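PDB 3HK4: Mlr7391 protein from Mesorhizobium loti, which is of unknown function but has an NTF2-like, SnoaL-type fold, and may act as a polyketide cyclase-like lyase, though this is not established. Local coordinates for residues D28-L33 with D95-R100; L99-D104 with G120-K125. All coordinates share one frame; numbering follows the deposited sequence.

Contact 1: residues D28-L33 with D95-R100; sequences DFTELL and DQFALR
With CG anti to the backbone N (chi1 -178°), Phe-29 projects from the helix toward the strand, where Phe-97, its CG placed between backbone N and carbonyl carbon (chi1 70°), brings its ring to meet it. This is the helix-on-sheet layer of an NTF2-like, SnoaL-type fold: helix 22-34 lies against the concave, highly curved sheet, and the axes of 28-33 and 96-100 are 10.6 Å apart at closest approach and run nearly parallel. The ring planes are inclined at 68°, and Phe-29 CD2 lies at the edge of the Phe-97 ring, near its plane, 3.5 Å from Phe-97 CZ. On the Phe-29 ring, Leu-99 CD1 sits at the edge, near the ring plane, 4.1 Å from CE2. Tyr-122 completes the aromatic group, stacking on Phe-97 and meeting Phe-29 edge-to-face.

Leu-99 spreads its two methyls over the helix surface. CD1 packs 3.8 Å from Leu-33 CD1 while also reaching Phe-29 and Thr-30, whereas CD2 turns to Thr-30, whose side chain slides past it in the opposite sense. The Thr-30 hydroxyl is buried, yet its polar need is met within the helix by the carbonyl O of Ala-26, so the strand sees it simply as a neighbour in van der Waals contact. Four of the five touching residues are buried, and the helix and strand are joined here by side chains alone. Leu-99 CD2 touches both branches of the threonine, Thr-30 OG1 at 3.3 Å and CG2 at 3.7 Å.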
loop_
_atom_site.group_PDB
_atom_site.type_symbol
_atom_site.label_atom_id
_atom_site.label_comp_id
_atom_site.label_asym_id
_atom_site.label_seq_id
_atom_site.Cartn_x
_atom_site.Cartn_y
_atom_site.Cartn_z
ATOM N N ASP A 28 8.110 18.612 -17.516
ATOM C CA ASP A 28 7.235 17.610 -18.140
ATOM C C ASP A 28 6.460 16.862 -17.050
ATOM O O ASP A 28 5.247 16.756 -17.109
ATOM C CB ASP A 28 8.072 16.665 -18.990
ATOM C CG ASP A 28 7.252 15.703 -19.793
ATOM O OD1 ASP A 28 6.160 16.072 -20.245
ATOM O OD2 ASP A 28 7.720 14.562 -19.987
ATOM N N PHE A 29 7.177 16.341 -16.067
ATOM C CA PHE A 29 6.588 15.575 -14.946
ATOM C C PHE A 29 5.507 16.379 -14.252
ATOM O O PHE A 29 4.434 15.866 -13.985
ATOM C CB PHE A 29 7.729 15.200 -13.994
ATOM C CG PHE A 29 7.326 14.384 -12.816
ATOM C CD1 PHE A 29 7.294 13.036 -12.886
ATOM C CD2 PHE A 29 7.067 14.988 -11.599
ATOM C CE1 PHE A 29 6.938 12.282 -11.749
ATOM C CE2 PHE A 29 6.706 14.253 -10.482
ATOM C CZ PHE A 29 6.664 12.891 -10.573
ATOM N N THR A 30 5.778 17.652 -14.009
ATOM C CA THR A 30 4.805 18.536 -13.331
ATOM C C THR A 30 3.560 18.723 -14.174
ATOM O O THR A 30 2.451 18.661 -13.660
ATOM C CB THR A 30 5.446 19.894 -12.981
ATOM O OG1 THR A 30 6.590 19.625 -12.166
ATOM C CG2 THR A 30 4.442 20.811 -12.226
ATOM N N GLU A 31 3.739 18.956 -15.461
ATOM C CA GLU A 31 2.609 19.150 -16.344
ATOM C C GLU A 31 1.754 17.892 -16.389
ATOM O O GLU A 31 0.534 17.950 -16.390
ATOM C CB GLU A 31 3.096 19.559 -17.745
ATOM C CG GLU A 31 3.634 20.995 -17.795
ATOM C CD GLU A 31 4.263 21.387 -19.153
ATOM O OE1 GLU A 31 4.216 20.588 -20.125
ATOM O OE2 GLU A 31 4.823 22.508 -19.237
ATOM N N LEU A 32 2.405 16.735 -16.463
ATOM C CA LEU A 32 1.687 15.497 -16.439
ATOM C C LEU A 32 0.885 15.327 -15.151
ATOM O O LEU A 32 -0.319 14.950 -15.186
ATOM C CB LEU A 32 2.670 14.312 -16.692
ATOM C CG LEU A 32 3.186 14.142 -18.097
ATOM C CD1 LEU A 32 4.386 13.110 -18.126
ATOM C CD2 LEU A 32 2.095 13.685 -19.016
ATOM N N LEU A 33 1.478 15.649 -14.015
ATOM C CA LEU A 33 0.706 15.556 -12.738
ATOM C C LEU A 33 -0.454 16.532 -12.744
ATOM O O LEU A 33 -1.595 16.137 -12.392
ATOM C CB LEU A 33 1.556 15.799 -11.495
ATOM C CG LEU A 33 2.733 14.844 -11.230
ATOM C CD1 LEU A 33 3.313 15.110 -9.818
ATOM C CD2 LEU A 33 2.407 13.398 -11.422
ATOM N N ASP A 95 20.258 18.355 -8.724
ATOM C CA ASP A 95 19.660 17.097 -9.230
ATOM C C ASP A 95 18.254 16.843 -8.696
ATOM O O ASP A 95 17.754 15.716 -8.802
ATOM C CB ASP A 95 20.573 15.867 -8.878
ATOM C CG ASP A 95 20.770 15.632 -7.318
ATOM O OD1 ASP A 95 20.511 16.530 -6.523
ATOM O OD2 ASP A 95 21.267 14.558 -6.881
ATOM N N GLN A 96 17.625 17.863 -8.107
ATOM C CA GLN A 96 16.323 17.687 -7.530
ATOM C C GLN A 96 15.340 18.783 -7.843
ATOM O O GLN A 96 15.704 19.897 -8.160
ATOM C CB GLN A 96 16.440 17.624 -6.010
ATOM C CG GLN A 96 17.330 16.526 -5.428
ATOM C CD GLN A 96 17.327 16.610 -3.912
ATOM O OE1 GLN A 96 17.316 17.708 -3.325
ATOM N NE2 GLN A 96 17.328 15.485 -3.279
ATOM N N PHE A 97 14.076 18.421 -7.742
ATOM C CA PHE A 97 12.985 19.376 -7.825
ATOM C C PHE A 97 11.905 19.044 -6.794
ATOM O O PHE A 97 11.785 17.931 -6.334
ATOM C CB PHE A 97 12.409 19.499 -9.213
ATOM C CG PHE A 97 11.642 18.298 -9.692
ATOM C CD1 PHE A 97 12.297 17.283 -10.343
ATOM C CD2 PHE A 97 10.275 18.208 -9.540
ATOM C CE1 PHE A 97 11.601 16.182 -10.815
ATOM C CE2 PHE A 97 9.581 17.137 -10.013
ATOM C CZ PHE A 97 10.267 16.105 -10.666
ATOM N N ALA A 98 11.204 20.099 -6.392
ATOM C CA ALA A 98 10.159 20.065 -5.418
ATOM C C ALA A 98 8.881 20.569 -6.010
ATOM O O ALA A 98 8.892 21.476 -6.882
ATOM C CB ALA A 98 10.549 20.998 -4.172
ATOM N N LEU A 99 7.785 20.006 -5.526
ATOM C CA LEU A 99 6.438 20.409 -5.882
ATOM C C LEU A 99 5.640 20.581 -4.606
ATOM O O LEU A 99 5.892 19.938 -3.603
ATOM C CB LEU A 99 5.739 19.347 -6.740
ATOM C CG LEU A 99 6.332 19.065 -8.109
ATOM C CD1 LEU A 99 5.680 17.830 -8.773
ATOM C CD2 LEU A 99 6.152 20.310 -8.944
ATOM N N ARG A 100 4.678 21.462 -4.640
ATOM C CA ARG A 100 3.807 21.666 -3.493
ATOM C C ARG A 100 2.396 21.271 -3.955
ATOM O O ARG A 100 1.929 21.735 -4.982
ATOM C CB ARG A 100 3.899 23.103 -3.000
ATOM C CG ARG A 100 3.162 23.372 -1.643
ATOM C CD ARG A 100 1.734 23.757 -1.881
ATOM N NE ARG A 100 1.081 24.256 -0.689
ATOM C CZ ARG A 100 1.280 25.468 -0.162
ATOM N NH1 ARG A 100 2.147 26.341 -0.686
ATOM N NH2 ARG A 100 0.599 25.806 0.927
#

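Contact 2: residues L99-D104 with G120-K125; sequences LRFKFD and GLYTVK
Phe-101 and Tyr-122 approach from opposite directions and meet edge to edge: the phenol OH lies near the plane of the Phe-101 ring, 3.4 Å from its CZ, and that CZ in turn lies near the plane of the tyrosine ring. Neither ring offers its face to the other. Both side chains hold CG anti to their own carbonyl carbon (chi1 near -60°); with CB of each directed toward the other strand, this torsion lets the ring edges meet. Leu-99 crosses the tyrosine at about a right angle, setting CD1 3.9 Å from Tyr-122 CE1.

The backbone ladder beside them is a single antiparallel hydrogen-bonded pair, Leu-99 with Gly-120: Leu-99 N donates to Gly-120 O at 3.0 Å, and Gly-120 N to Leu-99 O at 2.9 Å. Both bonds are fairly straight, with N-H...O angles of 159° and 164°. The Phe-101 ring edge comes close to the bare backbone of Gly-120, with CE2 4.0 Å from Gly-120 N, and crowds the place where a side chain's CB would stand.

The two segments belong to the hairpin of strands 96-107 and 114-125 in the curved sheet of this SnoaL-like fold. Helix 22-34 packs on the face bearing Leu-99 and Phe-101 through Leu-33, Val-87 of strand 80-93 touches both residues, and on the far side of the hairpin Glu-132 and Phe-134 of strand 128-135 touch Tyr-122.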
loop_
_atom_site.group_PDB
_atom_site.type_symbol
_atom_site.label_atom_id
_atom_site.label_comp_id
_atom_site.label_asym_id
_atom_site.label_seq_id
_atom_site.Cartn_x
_atom_site.Cartn_y
_atom_site.Cartn_z
ATOM N N LEU A 99 7.785 20.006 -5.526
ATOM C CA LEU A 99 6.438 20.409 -5.882
ATOM C C LEU A 99 5.640 20.581 -4.606
ATOM O O LEU A 99 5.892 19.938 -3.603
ATOM C CB LEU A 99 5.739 19.347 -6.740
ATOM C CG LEU A 99 6.332 19.065 -8.109
ATOM C CD1 LEU A 99 5.680 17.830 -8.773
ATOM C CD2 LEU A 99 6.152 20.310 -8.944
ATOM N N ARG A 100 4.678 21.462 -4.640
ATOM C CA ARG A 100 3.807 21.666 -3.493
ATOM C C ARG A 100 2.396 21.271 -3.955
ATOM O O ARG A 100 1.929 21.735 -4.982
ATOM C CB ARG A 100 3.899 23.103 -3.000
ATOM C CG ARG A 100 3.162 23.372 -1.643
ATOM C CD ARG A 100 1.734 23.757 -1.881
ATOM N NE ARG A 100 1.081 24.256 -0.689
ATOM C CZ ARG A 100 1.280 25.468 -0.162
ATOM N NH1 ARG A 100 2.147 26.341 -0.686
ATOM N NH2 ARG A 100 0.599 25.806 0.927
ATOM N N PHE A 101 1.782 20.370 -3.194
ATOM C CA PHE A 101 0.483 19.782 -3.476
ATOM C C PHE A 101 -0.453 20.261 -2.411
ATOM O O PHE A 101 -0.122 20.150 -1.247
ATOM C CB PHE A 101 0.563 18.285 -3.367
ATOM C CG PHE A 101 1.548 17.649 -4.311
ATOM C CD1 PHE A 101 1.195 17.400 -5.624
ATOM C CD2 PHE A 101 2.789 17.252 -3.876
ATOM C CE1 PHE A 101 2.062 16.787 -6.496
ATOM C CE2 PHE A 101 3.684 16.659 -4.723
ATOM C CZ PHE A 101 3.327 16.400 -6.047
ATOM N N LYS A 102 -1.577 20.836 -2.818
ATOM C CA LYS A 102 -2.659 21.272 -1.902
ATOM C C LYS A 102 -3.959 20.772 -2.539
ATOM O O LYS A 102 -4.348 21.218 -3.621
ATOM C CB LYS A 102 -2.682 22.791 -1.655
ATOM C CG LYS A 102 -3.454 23.150 -0.370
ATOM C CD LYS A 102 -3.790 24.644 -0.199
ATOM C CE LYS A 102 -2.619 25.493 0.297
ATOM N NZ LYS A 102 -3.071 26.926 0.597
ATOM N N PHE A 103 -4.597 19.805 -1.904
ATOM C CA PHE A 103 -5.831 19.204 -2.428
ATOM C C PHE A 103 -6.754 18.717 -1.326
ATOM O O PHE A 103 -6.294 18.322 -0.254
ATOM C CB PHE A 103 -5.492 18.023 -3.346
ATOM C CG PHE A 103 -4.659 16.953 -2.680
ATOM C CD1 PHE A 103 -3.256 17.046 -2.646
ATOM C CD2 PHE A 103 -5.257 15.847 -2.083
ATOM C CE1 PHE A 103 -2.464 16.038 -2.020
ATOM C CE2 PHE A 103 -4.473 14.844 -1.455
ATOM C CZ PHE A 103 -3.077 14.939 -1.438
ATOM N N ASP A 104 -8.061 18.779 -1.588
ATOM C CA ASP A 104 -9.050 18.224 -0.682
ATOM C C ASP A 104 -9.229 16.787 -1.099
ATOM O O ASP A 104 -9.225 16.473 -2.280
ATOM C CB ASP A 104 -10.406 18.967 -0.707
ATOM C CG ASP A 104 -10.369 20.301 0.050
ATOM O OD1 ASP A 104 -9.309 20.726 0.552
ATOM O OD2 ASP A 104 -11.424 20.941 0.150
ATOM N N GLY A 120 6.562 17.574 -2.052
ATOM C CA GLY A 120 7.266 16.386 -2.586
ATOM C C GLY A 120 8.649 16.774 -3.114
ATOM O O GLY A 120 8.768 17.750 -3.844
ATOM N N LEU A 121 9.681 16.001 -2.787
ATOM C CA LEU A 121 11.035 16.263 -3.290
ATOM C C LEU A 121 11.482 15.096 -4.142
ATOM O O LEU A 121 11.459 13.957 -3.669
ATOM C CB LEU A 121 12.011 16.456 -2.133
ATOM C CG LEU A 121 13.432 16.890 -2.458
ATOM C CD1 LEU A 121 13.478 18.370 -2.977
ATOM C CD2 LEU A 121 14.291 16.752 -1.218
ATOM N N TYR A 122 11.893 15.384 -5.385
ATOM C CA TYR A 122 12.183 14.352 -6.350
ATOM C C TYR A 122 13.641 14.415 -6.707
ATOM O O TYR A 122 14.088 15.459 -7.038
ATOM C CB TYR A 122 11.328 14.526 -7.596
ATOM C CG TYR A 122 9.837 14.427 -7.274
ATOM C CD1 TYR A 122 9.111 15.531 -6.912
ATOM C CD2 TYR A 122 9.181 13.201 -7.337
ATOM C CE1 TYR A 122 7.756 15.434 -6.582
ATOM C CE2 TYR A 122 7.832 13.087 -6.998
ATOM C CZ TYR A 122 7.136 14.204 -6.625
ATOM O OH TYR A 122 5.791 14.110 -6.333
ATOM N N THR A 123 14.348 13.310 -6.575
ATOM C CA THR A 123 15.768 13.214 -6.962
ATOM C C THR A 123 15.912 12.495 -8.314
ATOM O O THR A 123 15.345 11.414 -8.517
ATOM C CB THR A 123 16.531 12.420 -5.961
ATOM O OG1 THR A 123 16.383 13.039 -4.690
ATOM C CG2 THR A 123 18.005 12.336 -6.337
ATOM N N VAL A 124 16.711 13.081 -9.206
ATOM C CA VAL A 124 16.895 12.556 -10.571
ATOM C C VAL A 124 18.316 12.103 -10.775
ATOM O O VAL A 124 19.249 12.825 -10.440
ATOM C CB VAL A 124 16.571 13.628 -11.579
ATOM C CG1 VAL A 124 16.780 13.164 -13.013
ATOM C CG2 VAL A 124 15.076 14.080 -11.370
ATOM N N LYS A 125 18.473 10.910 -11.322
ATOM C CA LYS A 125 19.778 10.359 -11.587
ATOM C C LYS A 125 19.652 9.691 -12.954
ATOM O O LYS A 125 18.769 8.888 -13.169
ATOM C CB LYS A 125 20.172 9.388 -10.466
ATOM C CG LYS A 125 21.518 8.720 -10.617
ATOM C CD LYS A 125 21.678 7.495 -9.658
#

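From the N terminus, the chain runs through 28-33 near the end of helix 22-34 and on through helix 38-45, the short strands 46-47, 50-53 and 62-64, helix 66-78 and strand 80-93 before contact 1 closes this long loop at 95-100, with 61 residues between its segments. Contact 2 then begins on the same strand, sharing Leu-99 and Arg-100, and closes the short hairpin between 99-104 and 120-125. The two closures therefore follow one another along the chain, overlapping only at those residues. Contact 1 ties the N-terminal helix to the sheet, while contact 2 joins neighbouring strands within it; their centres lie about 6 Å apart.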